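Local coordinates for Molybdate/tungstate binding protein (PDB 1FR3), which binds molybdate and tungstate oxyanions as a six-subunit assembly and probably serves in molybdate homeostasis, at residues A[3-14]-A[49-60]. Residues are numbered along the deposited sequence; the frame is centred on the assembly and turned at random.
With WO4 (tungstate(VI)ion), chain M.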
ATOM      1  N   ILE A   3      -7.504   3.983  15.871  1.00  7.81           N
ATOM      2  CA  ILE A   3      -6.757   3.882  14.622  1.00  7.86           C
ATOM      3  C   ILE A   3      -7.682   3.608  13.446  1.00  6.70           C
ATOM      4  O   ILE A   3      -8.474   2.658  13.523  1.00  7.16           O
ATOM      5  CB  ILE A   3      -5.760   2.703  14.771  1.00  9.03           C
ATOM      6  CG1 ILE A   3      -4.859   2.928  15.988  1.00  9.79           C
ATOM      7  CG2 ILE A   3      -4.954   2.483  13.499  1.00  9.31           C
ATOM      8  CD1 ILE A   3      -4.189   1.668  16.505  1.00 11.15           C
ATOM      9  N   SER A   4      -7.608   4.394  12.370  1.00  6.15           N
ATOM     10  CA  SER A   4      -8.497   4.146  11.230  1.00  6.28           C
ATOM     11  C   SER A   4      -8.286   2.771  10.615  1.00  6.20           C
ATOM     12  O   SER A   4      -9.241   2.155  10.135  1.00  6.10           O
ATOM     13  CB  SER A   4      -8.378   5.243  10.180  1.00  5.78           C
ATOM     14  OG  SER A   4      -7.167   5.213   9.448  1.00  5.20           O
ATOM     15  N   GLY A   5      -7.040   2.304  10.556  1.00  6.12           N
ATOM     16  CA  GLY A   5      -6.776   0.990   9.943  1.00  5.96           C
ATOM     17  C   GLY A   5      -7.759  -0.007  10.567  1.00  5.13           C
ATOM     18  O   GLY A   5      -7.673  -0.273  11.770  1.00  5.53           O
ATOM     19  N   ARG A   6      -8.644  -0.587   9.766  1.00  5.70           N
ATOM     20  CA  ARG A   6      -9.696  -1.422  10.315  1.00  5.93           C
ATOM     21  C   ARG A   6      -9.325  -2.823  10.751  1.00  6.81           C
ATOM     22  O   ARG A   6     -10.064  -3.381  11.573  1.00  7.32           O
ATOM     23  CB  ARG A   6     -10.841  -1.530   9.294  1.00  5.72           C
ATOM     24  CG  ARG A   6     -11.539  -0.216   8.986  1.00  6.22           C
ATOM     25  CD  ARG A   6     -12.437   0.235  10.130  1.00  7.04           C
ATOM     26  NE  ARG A   6     -11.701   0.982  11.148  1.00  6.69           N
ATOM     27  CZ  ARG A   6     -12.183   1.323  12.336  1.00  7.48           C
ATOM     28  NH1 ARG A   6     -13.419   0.974  12.689  1.00  8.07           N
ATOM     29  NH2 ARG A   6     -11.442   2.008  13.194  1.00  7.24           N
ATOM     30  N   ASN A   7      -8.227  -3.384  10.247  1.00  6.21           N
ATOM     31  CA  ASN A   7      -7.957  -4.776  10.622  1.00  6.43           C
ATOM     32  C   ASN A   7      -6.950  -4.893  11.740  1.00  6.56           C
ATOM     33  O   ASN A   7      -5.785  -4.545  11.529  1.00  7.38           O
ATOM     34  CB  ASN A   7      -7.491  -5.529   9.363  1.00  6.30           C
ATOM     35  CG  ASN A   7      -8.588  -5.436   8.310  1.00  6.99           C
ATOM     36  OD1 ASN A   7      -9.606  -6.119   8.450  1.00  8.14           O
ATOM     37  ND2 ASN A   7      -8.400  -4.595   7.308  1.00  6.21           N
ATOM     38  N   LYS A   8      -7.369  -5.409  12.886  1.00  7.03           N
ATOM     39  CA  LYS A   8      -6.508  -5.635  14.025  1.00  7.16           C
ATOM     40  C   LYS A   8      -6.511  -7.135  14.357  1.00  8.32           C
ATOM     41  O   LYS A   8      -7.594  -7.698  14.568  1.00  8.73           O
ATOM     42  CB  LYS A   8      -6.953  -4.875  15.277  1.00  6.94           C
ATOM     43  CG  LYS A   8      -6.679  -3.390  15.303  1.00  7.91           C
ATOM     44  CD  LYS A   8      -7.749  -2.555  14.618  1.00  7.71           C
ATOM     45  CE  LYS A   8      -7.648  -1.105  15.078  1.00  7.85           C
ATOM     46  NZ  LYS A   8      -8.657  -0.242  14.400  1.00  7.48           N
ATOM     47  N   LEU A   9      -5.335  -7.745  14.387  1.00  7.70           N
ATOM     48  CA  LEU A   9      -5.237  -9.160  14.740  1.00  7.56           C
ATOM     49  C   LEU A   9      -4.312  -9.309  15.950  1.00  8.05           C
ATOM     50  O   LEU A   9      -3.127  -8.973  15.843  1.00  7.62           O
ATOM     51  CB  LEU A   9      -4.729 -10.002  13.576  1.00  9.14           C
ATOM     52  CG  LEU A   9      -5.497  -9.894  12.253  1.00  9.09           C
ATOM     53  CD1 LEU A   9      -4.695 -10.551  11.139  1.00 10.26           C
ATOM     54  CD2 LEU A   9      -6.864 -10.556  12.365  1.00 10.04           C
ATOM     55  N   GLU A  10      -4.836  -9.779  17.071  1.00  8.53           N
ATOM     56  CA  GLU A  10      -4.018  -9.962  18.269  1.00  9.82           C
ATOM     57  C   GLU A  10      -3.182 -11.230  18.121  1.00  9.99           C
ATOM     58  O   GLU A  10      -3.716 -12.338  18.187  1.00 11.54           O
ATOM     59  CB  GLU A  10      -4.890 -10.003  19.525  1.00 12.50           C
ATOM     60  CG  GLU A  10      -5.657  -8.697  19.723  1.00 15.20           C
ATOM     61  CD  GLU A  10      -6.486  -8.685  20.988  1.00 17.41           C
ATOM     62  OE1 GLU A  10      -6.536  -9.711  21.702  1.00 20.04           O
ATOM     63  OE2 GLU A  10      -7.104  -7.645  21.290  1.00 19.61           O
ATOM     64  N   ALA A  11      -1.888 -11.056  17.892  1.00  8.58           N
ATOM     65  CA  ALA A  11      -0.999 -12.173  17.607  1.00  8.48           C
ATOM     66  C   ALA A  11       0.207 -12.269  18.525  1.00  8.16           C
ATOM     67  O   ALA A  11       0.381 -11.467  19.443  1.00  8.77           O
ATOM     68  CB  ALA A  11      -0.516 -11.995  16.164  1.00  7.97           C
ATOM     69  N   THR A  12       1.018 -13.298  18.282  1.00  8.13           N
ATOM     70  CA  THR A  12       2.221 -13.508  19.087  1.00  8.63           C
ATOM     71  C   THR A  12       3.432 -13.619  18.168  1.00  8.08           C
ATOM     72  O   THR A  12       3.370 -14.294  17.138  1.00  7.75           O
ATOM     73  CB  THR A  12       2.108 -14.766  19.969  1.00  9.51           C
ATOM     74  OG1 THR A  12       1.008 -14.624  20.882  1.00 11.00           O
ATOM     75  CG2 THR A  12       3.364 -14.996  20.793  1.00 10.24           C
ATOM     76  N   VAL A  13       4.510 -12.910  18.506  1.00  8.39           N
ATOM     77  CA  VAL A  13       5.728 -13.002  17.692  1.00  7.82           C
ATOM     78  C   VAL A  13       6.392 -14.368  17.874  1.00  9.11           C
ATOM     79  O   VAL A  13       6.636 -14.780  19.011  1.00  9.81           O
ATOM     80  CB  VAL A  13       6.747 -11.906  18.048  1.00  8.68           C
ATOM     81  CG1 VAL A  13       8.007 -12.003  17.201  1.00  8.78           C
ATOM     82  CG2 VAL A  13       6.122 -10.523  17.893  1.00  8.71           C
ATOM     83  N   LYS A  14       6.706 -15.030  16.773  1.00  9.15           N
ATOM     84  CA  LYS A  14       7.393 -16.318  16.807  1.00 10.45           C
ATOM     85  C   LYS A  14       8.887 -16.133  16.531  1.00 10.91           C
ATOM     86  O   LYS A  14       9.736 -16.631  17.278  1.00 11.93           O
ATOM     87  CB  LYS A  14       6.824 -17.300  15.783  1.00 11.19           C
ATOM     88  CG  LYS A  14       5.378 -17.704  15.995  1.00 12.01           C
ATOM     89  CD  LYS A  14       5.004 -18.955  15.219  1.00 13.55           C
ATOM     90  CE  LYS A  14       4.999 -18.724  13.717  1.00 13.63           C
ATOM     91  NZ  LYS A  14       4.550 -19.948  12.980  1.00 13.37           N
ATOM     92  N   VAL A  49      10.491  -8.823  20.435  1.00 11.82           N
ATOM     93  CA  VAL A  49      11.223 -10.055  20.685  1.00 11.96           C
ATOM     94  C   VAL A  49      10.251 -11.231  20.587  1.00 12.31           C
ATOM     95  O   VAL A  49       9.044 -11.067  20.781  1.00 11.88           O
ATOM     96  CB  VAL A  49      11.908 -10.104  22.061  1.00 12.09           C
ATOM     97  CG1 VAL A  49      12.943  -8.992  22.198  1.00 11.89           C
ATOM     98  CG2 VAL A  49      10.886 -10.015  23.185  1.00 11.96           C
ATOM     99  N   PRO A  50      10.762 -12.418  20.304  1.00 12.59           N
ATOM    100  CA  PRO A  50       9.938 -13.610  20.233  1.00 12.32           C
ATOM    101  C   PRO A  50       9.139 -13.789  21.510  1.00 12.71           C
ATOM    102  O   PRO A  50       9.671 -13.608  22.609  1.00 13.75           O
ATOM    103  CB  PRO A  50      10.938 -14.740  20.011  1.00 12.36           C
ATOM    104  CG  PRO A  50      12.103 -14.063  19.369  1.00 12.83           C
ATOM    105  CD  PRO A  50      12.191 -12.712  20.038  1.00 12.88           C
ATOM    106  N   GLY A  51       7.857 -14.111  21.379  1.00 12.37           N
ATOM    107  CA  GLY A  51       6.982 -14.314  22.522  1.00 11.98           C
ATOM    108  C   GLY A  51       6.133 -13.081  22.814  1.00 11.52           C
ATOM    109  O   GLY A  51       5.166 -13.169  23.570  1.00 11.92           O
ATOM    110  N   ASP A  52       6.479 -11.943  22.206  1.00 11.28           N
ATOM    111  CA  ASP A  52       5.700 -10.732  22.460  1.00 11.13           C
ATOM    112  C   ASP A  52       4.271 -10.832  21.925  1.00 10.66           C
ATOM    113  O   ASP A  52       4.036 -11.336  20.829  1.00 10.89           O
ATOM    114  CB  ASP A  52       6.338  -9.498  21.820  1.00 11.43           C
ATOM    115  CG  ASP A  52       7.416  -8.809  22.620  1.00 12.00           C
ATOM    116  OD1 ASP A  52       7.528  -9.075  23.835  1.00 13.62           O
ATOM    117  OD2 ASP A  52       8.152  -7.990  22.032  1.00 12.17           O
ATOM    118  N   LYS A  53       3.319 -10.345  22.717  1.00 10.52           N
ATOM    119  CA  LYS A  53       1.934 -10.243  22.275  1.00 10.47           C
ATOM    120  C   LYS A  53       1.845  -8.886  21.562  1.00  9.70           C
ATOM    121  O   LYS A  53       2.228  -7.872  22.147  1.00 10.88           O
ATOM    122  CB  LYS A  53       0.925 -10.282  23.415  1.00 12.19           C
ATOM    123  CG  LYS A  53       0.963 -11.565  24.226  1.00 14.56           C
ATOM    124  CD  LYS A  53       0.657 -12.799  23.400  1.00 16.74           C
ATOM    125  CE  LYS A  53       0.680 -14.053  24.262  1.00 17.78           C
ATOM    126  NZ  LYS A  53       0.858 -15.278  23.434  1.00 18.68           N
ATOM    127  N   VAL A  54       1.387  -8.909  20.327  1.00  8.65           N
ATOM    128  CA  VAL A  54       1.316  -7.698  19.521  1.00  8.47           C
ATOM    129  C   VAL A  54       0.015  -7.662  18.729  1.00  8.26           C
ATOM    130  O   VAL A  54      -0.750  -8.623  18.706  1.00  8.55           O
ATOM    131  CB  VAL A  54       2.482  -7.650  18.510  1.00  8.09           C
ATOM    132  CG1 VAL A  54       3.833  -7.622  19.217  1.00  8.94           C
ATOM    133  CG2 VAL A  54       2.455  -8.846  17.559  1.00  9.28           C
ATOM    134  N   THR A  55      -0.225  -6.526  18.079  1.00  8.04           N
ATOM    135  CA  THR A  55      -1.390  -6.406  17.209  1.00  8.51           C
ATOM    136  C   THR A  55      -0.905  -6.210  15.776  1.00  7.07           C
ATOM    137  O   THR A  55      -0.168  -5.262  15.488  1.00  7.93           O
ATOM    138  CB  THR A  55      -2.338  -5.268  17.625  1.00  8.91           C
ATOM    139  OG1 THR A  55      -2.861  -5.561  18.929  1.00 10.95           O
ATOM    140  CG2 THR A  55      -3.488  -5.133  16.637  1.00  9.55           C
ATOM    141  N   ALA A  56      -1.293  -7.114  14.880  1.00  6.97           N
ATOM    142  CA  ALA A  56      -0.983  -6.943  13.459  1.00  6.23           C
ATOM    143  C   ALA A  56      -2.054  -5.970  12.943  1.00  6.89           C
ATOM    144  O   ALA A  56      -3.230  -6.143  13.299  1.00  7.60           O
ATOM    145  CB  ALA A  56      -0.988  -8.250  12.708  1.00  6.90           C
ATOM    146  N   LEU A  57      -1.663  -4.959  12.186  1.00  5.49           N
ATOM    147  CA  LEU A  57      -2.583  -3.940  11.708  1.00  5.74           C
ATOM    148  C   LEU A  57      -2.567  -3.802  10.193  1.00  5.71           C
ATOM    149  O   LEU A  57      -1.501  -3.623   9.598  1.00  5.98           O
ATOM    150  CB  LEU A  57      -2.192  -2.591  12.332  1.00  5.99           C
ATOM    151  CG  LEU A  57      -3.017  -1.375  11.898  1.00  6.46           C
ATOM    152  CD1 LEU A  57      -4.400  -1.422  12.521  1.00  7.61           C
ATOM    153  CD2 LEU A  57      -2.289  -0.084  12.249  1.00  7.88           C
ATOM    154  N   VAL A  58      -3.740  -3.810   9.558  1.00  5.21           N
ATOM    155  CA  VAL A  58      -3.803  -3.659   8.109  1.00  4.56           C
ATOM    156  C   VAL A  58      -4.887  -2.663   7.692  1.00  4.39           C
ATOM    157  O   VAL A  58      -6.028  -2.790   8.141  1.00  4.59           O
ATOM    158  CB  VAL A  58      -4.079  -5.006   7.416  1.00  4.69           C
ATOM    159  CG1 VAL A  58      -4.061  -4.839   5.907  1.00  4.15           C
ATOM    160  CG2 VAL A  58      -3.051  -6.057   7.829  1.00  5.95           C
ATOM    161  N   LYS A  59      -4.542  -1.722   6.820  1.00  4.27           N
ATOM    162  CA  LYS A  59      -5.546  -0.762   6.339  1.00  4.66           C
ATOM    163  C   LYS A  59      -6.535  -1.453   5.424  1.00  4.57           C
ATOM    164  O   LYS A  59      -6.174  -2.334   4.639  1.00  5.65           O
ATOM    165  CB  LYS A  59      -4.821   0.372   5.611  1.00  4.69           C
ATOM    166  CG  LYS A  59      -5.656   1.636   5.455  1.00  4.06           C
ATOM    167  CD  LYS A  59      -4.844   2.740   4.780  1.00  5.03           C
ATOM    168  CE  LYS A  59      -5.666   4.025   4.682  1.00  4.72           C
ATOM    169  NZ  LYS A  59      -6.806   3.843   3.732  1.00  4.40           N
ATOM    170  N   ALA A  60      -7.830  -1.113   5.522  1.00  4.44           N
ATOM    171  CA  ALA A  60      -8.865  -1.737   4.723  1.00  4.97           C
ATOM    172  C   ALA A  60      -8.603  -1.694   3.221  1.00  5.23           C
ATOM    173  O   ALA A  60      -8.892  -2.655   2.508  1.00  6.46           O
ATOM    174  CB  ALA A  60     -10.239  -1.104   4.980  1.00  4.77           C
TER
HETATM  175  W   WO4 M 405      -8.999   2.496   6.848  1.00  8.03           W
HETATM  176  O1  WO4 M 405     -10.608   3.058   7.386  1.00  5.55           O
HETATM  177  O2  WO4 M 405      -7.746   3.499   7.562  1.00  6.01           O
HETATM  178  O3  WO4 M 405      -8.932   2.584   5.126  1.00  7.64           O
HETATM  179  O4  WO4 M 405      -8.780   0.816   7.337  1.00  6.07           O
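The amide of N7 meets V58 O in its own plane, N7 ND2 to V58 O 3.1 Å, but reaches that oxygen from above the carbonyl plane, 47° out; the in-plane approach belongs to the backbone N of N7, so two donors grip one carbonyl. This is one end of an antiparallel strand pair, 7-14 against 53-58, in the OB-like TOBE domain. N7 OD1 accepts from V35 N of a second subunit. The guanidinium of R6 has I3 O at its edge, bonded to NH2, which also salt-bridges D45 of a third subunit; R6 NE lies 2.9 Å from S4 O, 39° above that carbonyl plane. K8 NZ reaches I3 O from the face opposite R6 NH2 and also binds G5 O, bridging two carbonyls of the loop 3-6.

N7-V58, L9-A56 and A11-V54 are hydrogen-bonded pairs; beyond them V13 N binds D52 O, and V13 O takes G51 N from the type II turn 49-52. L57 swings CG away from its backbone N and alongside the carbonyl; its CD1 lies 3.5 Å from G5 O, while CD2 packs on I3 CG2. The loop 3-6 and K59-A60, beside that first end, line the tungstate pocket: R6 N and A60 N both donate to O4, S4 OG binds O2, and T39 and S42 of the third subunit add hydroxyls. K59, extended until its last bend (chi4 -68°), has NZ bonded to T61 OG1 and A37 O of the third subunit, and 2.8 Å from tungstate O3.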